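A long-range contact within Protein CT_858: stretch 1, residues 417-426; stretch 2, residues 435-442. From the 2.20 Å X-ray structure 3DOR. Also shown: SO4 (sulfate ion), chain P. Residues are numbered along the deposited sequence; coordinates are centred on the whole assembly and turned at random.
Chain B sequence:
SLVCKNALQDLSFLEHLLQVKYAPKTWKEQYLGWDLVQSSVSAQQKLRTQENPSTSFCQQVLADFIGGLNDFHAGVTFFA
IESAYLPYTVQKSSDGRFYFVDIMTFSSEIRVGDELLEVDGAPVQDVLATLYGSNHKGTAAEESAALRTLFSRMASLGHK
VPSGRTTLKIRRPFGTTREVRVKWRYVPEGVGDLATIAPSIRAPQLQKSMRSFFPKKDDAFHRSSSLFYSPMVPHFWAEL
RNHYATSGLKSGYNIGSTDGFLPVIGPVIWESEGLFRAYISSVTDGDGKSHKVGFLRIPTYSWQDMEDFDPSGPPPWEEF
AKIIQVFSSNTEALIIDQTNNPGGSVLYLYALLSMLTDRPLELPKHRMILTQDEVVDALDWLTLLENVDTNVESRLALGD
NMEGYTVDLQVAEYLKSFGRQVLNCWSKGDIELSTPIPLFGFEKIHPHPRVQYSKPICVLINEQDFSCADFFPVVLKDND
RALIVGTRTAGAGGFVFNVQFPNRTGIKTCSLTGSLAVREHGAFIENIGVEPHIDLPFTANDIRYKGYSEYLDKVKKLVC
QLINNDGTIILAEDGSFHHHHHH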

# COMPACT_ATOMS: atom_id res chain seq x y z
N SER B 417 -15.65 -2.69 21.61
CA SER B 417 -16.96 -2.10 21.39
C SER B 417 -17.05 -1.66 19.92
O SER B 417 -18.08 -1.82 19.26
CB SER B 417 -17.16 -0.91 22.32
OG SER B 417 -18.36 -0.23 22.00
N PHE B 418 -15.95 -1.12 19.40
CA PHE B 418 -15.91 -0.68 18.01
C PHE B 418 -16.21 -1.85 17.08
O PHE B 418 -17.02 -1.74 16.17
CB PHE B 418 -14.52 -0.11 17.68
CG PHE B 418 -14.33 0.21 16.22
CD1 PHE B 418 -14.78 1.42 15.70
CD2 PHE B 418 -13.72 -0.70 15.37
CE1 PHE B 418 -14.63 1.73 14.35
CE2 PHE B 418 -13.55 -0.41 14.02
CZ PHE B 418 -14.01 0.82 13.51
N GLY B 419 -15.52 -2.97 17.30
CA GLY B 419 -15.73 -4.14 16.47
C GLY B 419 -17.18 -4.58 16.48
O GLY B 419 -17.77 -4.82 15.42
N ARG B 420 -17.77 -4.69 17.67
CA ARG B 420 -19.17 -5.10 17.78
C ARG B 420 -20.13 -4.18 17.05
O ARG B 420 -21.06 -4.65 16.40
CB ARG B 420 -19.60 -5.17 19.24
CG ARG B 420 -18.85 -6.17 20.08
CD ARG B 420 -19.32 -6.07 21.51
NE ARG B 420 -18.29 -6.52 22.43
CZ ARG B 420 -17.85 -5.81 23.46
NH1 ARG B 420 -18.36 -4.61 23.70
NH2 ARG B 420 -16.91 -6.31 24.26
N GLN B 421 -19.92 -2.87 17.17
CA GLN B 421 -20.83 -1.92 16.53
C GLN B 421 -20.75 -2.01 15.02
O GLN B 421 -21.76 -1.89 14.33
CB GLN B 421 -20.56 -0.49 16.99
CG GLN B 421 -20.83 -0.24 18.47
CD GLN B 421 -20.50 1.19 18.87
OE1 GLN B 421 -21.04 2.14 18.30
NE2 GLN B 421 -19.62 1.34 19.86
N VAL B 422 -19.54 -2.20 14.49
CA VAL B 422 -19.38 -2.33 13.05
C VAL B 422 -20.06 -3.62 12.58
O VAL B 422 -20.82 -3.61 11.61
CB VAL B 422 -17.88 -2.35 12.66
CG1 VAL B 422 -17.73 -2.64 11.16
CG2 VAL B 422 -17.25 -1.01 12.98
N LEU B 423 -19.80 -4.72 13.28
CA LEU B 423 -20.41 -6.00 12.92
C LEU B 423 -21.93 -5.91 13.02
O LEU B 423 -22.65 -6.50 12.21
CB LEU B 423 -19.91 -7.11 13.85
CG LEU B 423 -18.44 -7.52 13.72
CD1 LEU B 423 -18.09 -8.51 14.83
CD2 LEU B 423 -18.19 -8.14 12.34
N ASN B 424 -22.42 -5.18 14.01
CA ASN B 424 -23.85 -5.02 14.21
C ASN B 424 -24.46 -4.22 13.05
O ASN B 424 -25.53 -4.57 12.54
CB ASN B 424 -24.13 -4.33 15.55
CG ASN B 424 -25.58 -4.47 15.99
OD1 ASN B 424 -26.08 -5.58 16.17
ND2 ASN B 424 -26.25 -3.34 16.17
N CYS B 425 -23.79 -3.16 12.63
CA CYS B 425 -24.28 -2.35 11.51
C CYS B 425 -24.31 -3.18 10.25
O CYS B 425 -25.27 -3.12 9.47
CB CYS B 425 -23.38 -1.14 11.28
SG CYS B 425 -23.60 0.14 12.48
N TRP B 426 -23.25 -3.96 10.03
CA TRP B 426 -23.17 -4.79 8.85
C TRP B 426 -24.33 -5.79 8.79
O TRP B 426 -24.99 -5.91 7.76
CB TRP B 426 -21.84 -5.53 8.81
CG TRP B 426 -21.66 -6.38 7.58
CD1 TRP B 426 -21.74 -7.75 7.50
CD2 TRP B 426 -21.33 -5.93 6.26
NE1 TRP B 426 -21.48 -8.17 6.22
CE2 TRP B 426 -21.23 -7.07 5.44
CE3 TRP B 426 -21.12 -4.66 5.69
CZ2 TRP B 426 -20.91 -6.99 4.07
CZ3 TRP B 426 -20.81 -4.58 4.34
CH2 TRP B 426 -20.70 -5.74 3.54
N THR B 435 -24.94 4.39 11.63
CA THR B 435 -25.31 5.16 12.79
C THR B 435 -23.94 5.62 13.31
O THR B 435 -22.93 4.98 13.04
CB THR B 435 -26.02 4.25 13.83
OG1 THR B 435 -26.37 5.01 14.99
CG2 THR B 435 -25.13 3.09 14.23
N PRO B 436 -23.88 6.75 14.04
CA PRO B 436 -22.57 7.19 14.53
C PRO B 436 -21.82 6.23 15.45
O PRO B 436 -22.34 5.72 16.44
CB PRO B 436 -22.88 8.55 15.19
CG PRO B 436 -24.31 8.44 15.58
CD PRO B 436 -24.93 7.71 14.40
N ILE B 437 -20.56 5.99 15.08
CA ILE B 437 -19.67 5.10 15.81
C ILE B 437 -18.35 5.84 16.01
O ILE B 437 -17.78 6.37 15.05
CB ILE B 437 -19.41 3.81 15.00
CG1 ILE B 437 -20.74 3.09 14.73
CG2 ILE B 437 -18.43 2.91 15.74
CD1 ILE B 437 -20.59 1.81 13.93
N PRO B 438 -17.84 5.90 17.24
CA PRO B 438 -16.57 6.61 17.43
C PRO B 438 -15.39 5.86 16.83
O PRO B 438 -15.34 4.63 16.88
CB PRO B 438 -16.47 6.77 18.94
CG PRO B 438 -17.20 5.59 19.47
CD PRO B 438 -18.38 5.43 18.53
N LEU B 439 -14.44 6.59 16.26
CA LEU B 439 -13.28 5.96 15.67
C LEU B 439 -12.57 5.18 16.77
O LEU B 439 -12.50 5.64 17.91
CB LEU B 439 -12.35 7.02 15.07
CG LEU B 439 -13.00 7.87 13.97
CD1 LEU B 439 -12.02 8.92 13.44
CD2 LEU B 439 -13.44 6.95 12.85
N PHE B 440 -12.08 3.99 16.43
CA PHE B 440 -11.40 3.12 17.38
C PHE B 440 -12.27 2.85 18.60
O PHE B 440 -11.80 2.27 19.59
CB PHE B 440 -10.06 3.72 17.83
CG PHE B 440 -9.08 3.95 16.71
CD1 PHE B 440 -8.90 5.21 16.17
CD2 PHE B 440 -8.35 2.89 16.20
CE1 PHE B 440 -8.01 5.42 15.13
CE2 PHE B 440 -7.45 3.08 15.15
CZ PHE B 440 -7.28 4.36 14.62
N GLY B 441 -13.53 3.26 18.53
CA GLY B 441 -14.43 3.05 19.65
C GLY B 441 -14.26 4.03 20.81
O GLY B 441 -15.02 3.96 21.77
N PHE B 442 -13.29 4.93 20.73
CA PHE B 442 -13.05 5.91 21.80
C PHE B 442 -14.20 6.91 21.93
O PHE B 442 -14.34 7.84 21.12
CB PHE B 442 -11.75 6.69 21.55
CG PHE B 442 -10.50 5.85 21.62
CD1 PHE B 442 -10.56 4.46 21.50
CD2 PHE B 442 -9.25 6.45 21.75
CE1 PHE B 442 -9.40 3.69 21.50
CE2 PHE B 442 -8.08 5.69 21.75
CZ PHE B 442 -8.15 4.30 21.62
S SO4 P . -21.33 -2.30 22.60
O1 SO4 P . -21.54 -1.01 21.85
O2 SO4 P . -20.10 -2.16 23.46
O3 SO4 P . -22.48 -2.60 23.51
O4 SO4 P . -21.20 -3.39 21.59
O HOH W 1 -17.20 2.63 22.15
O HOH W 2 -21.82 4.71 19.18

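How do the two backbones lie against each other? Residues 417-426 belong to a helix that extends beyond both ends of the stretch, held by bonds such as Val422 N to Phe418 O at 3.1 Å and Cys425 N to Gln421 O at 2.9 Å. The second stretch runs past it, approaching most closely where Phe418 CA and Gly441 CA are 4.3 Å apart; Gln421 CA and Ile437 CA are separated by 7.2 Å. Gly441 combines a positive phi of 78° with a tight fit: an ideal CB there would lie only 3.0 Å from Phe418 CB.

Which side chains fill the wider gap? Ile437, the residue most covered by the helix, points toward it and meets successive turns. Its CG2 lies 3.9 Å from Phe418 CD1, while its CD1 lies 3.7 Å from Cys425 SG and 4.5 Å from Val422 CG2. Cys425 SG also touches Thr435 CG2 at 3.8 Å, extending the apolar packing.

What does the Phe418 ring meet? The CA-to-CB bond of Phe418 points toward the loop and chi1 is t; Pro438 O sits near the ring plane at its edge, 3.5 Å from Phe418 CD1. The Phe440 side chain points away, so it is its backbone N that approaches Phe418 CD1, at 3.8 Å.

How are the polar groups linked if no direct hydrogen bond crosses the contact? Two waters do the bridging. One donates to Ser417 OG (3.1 Å) and Gly441 O (2.6 Å); the other donates to Gln421 OE1 (2.8 Å) and Pro436 O (3.0 Å). Gln421 NE2 donates to Ser417 OG at 2.9 Å, tying the helical ends of these bridges together. Ser417 OG in turn donates to sulfate O2 at 3.0 Å, an atom that also receives a weak hydrogen bond from Arg420 NH1 at 3.0 Å.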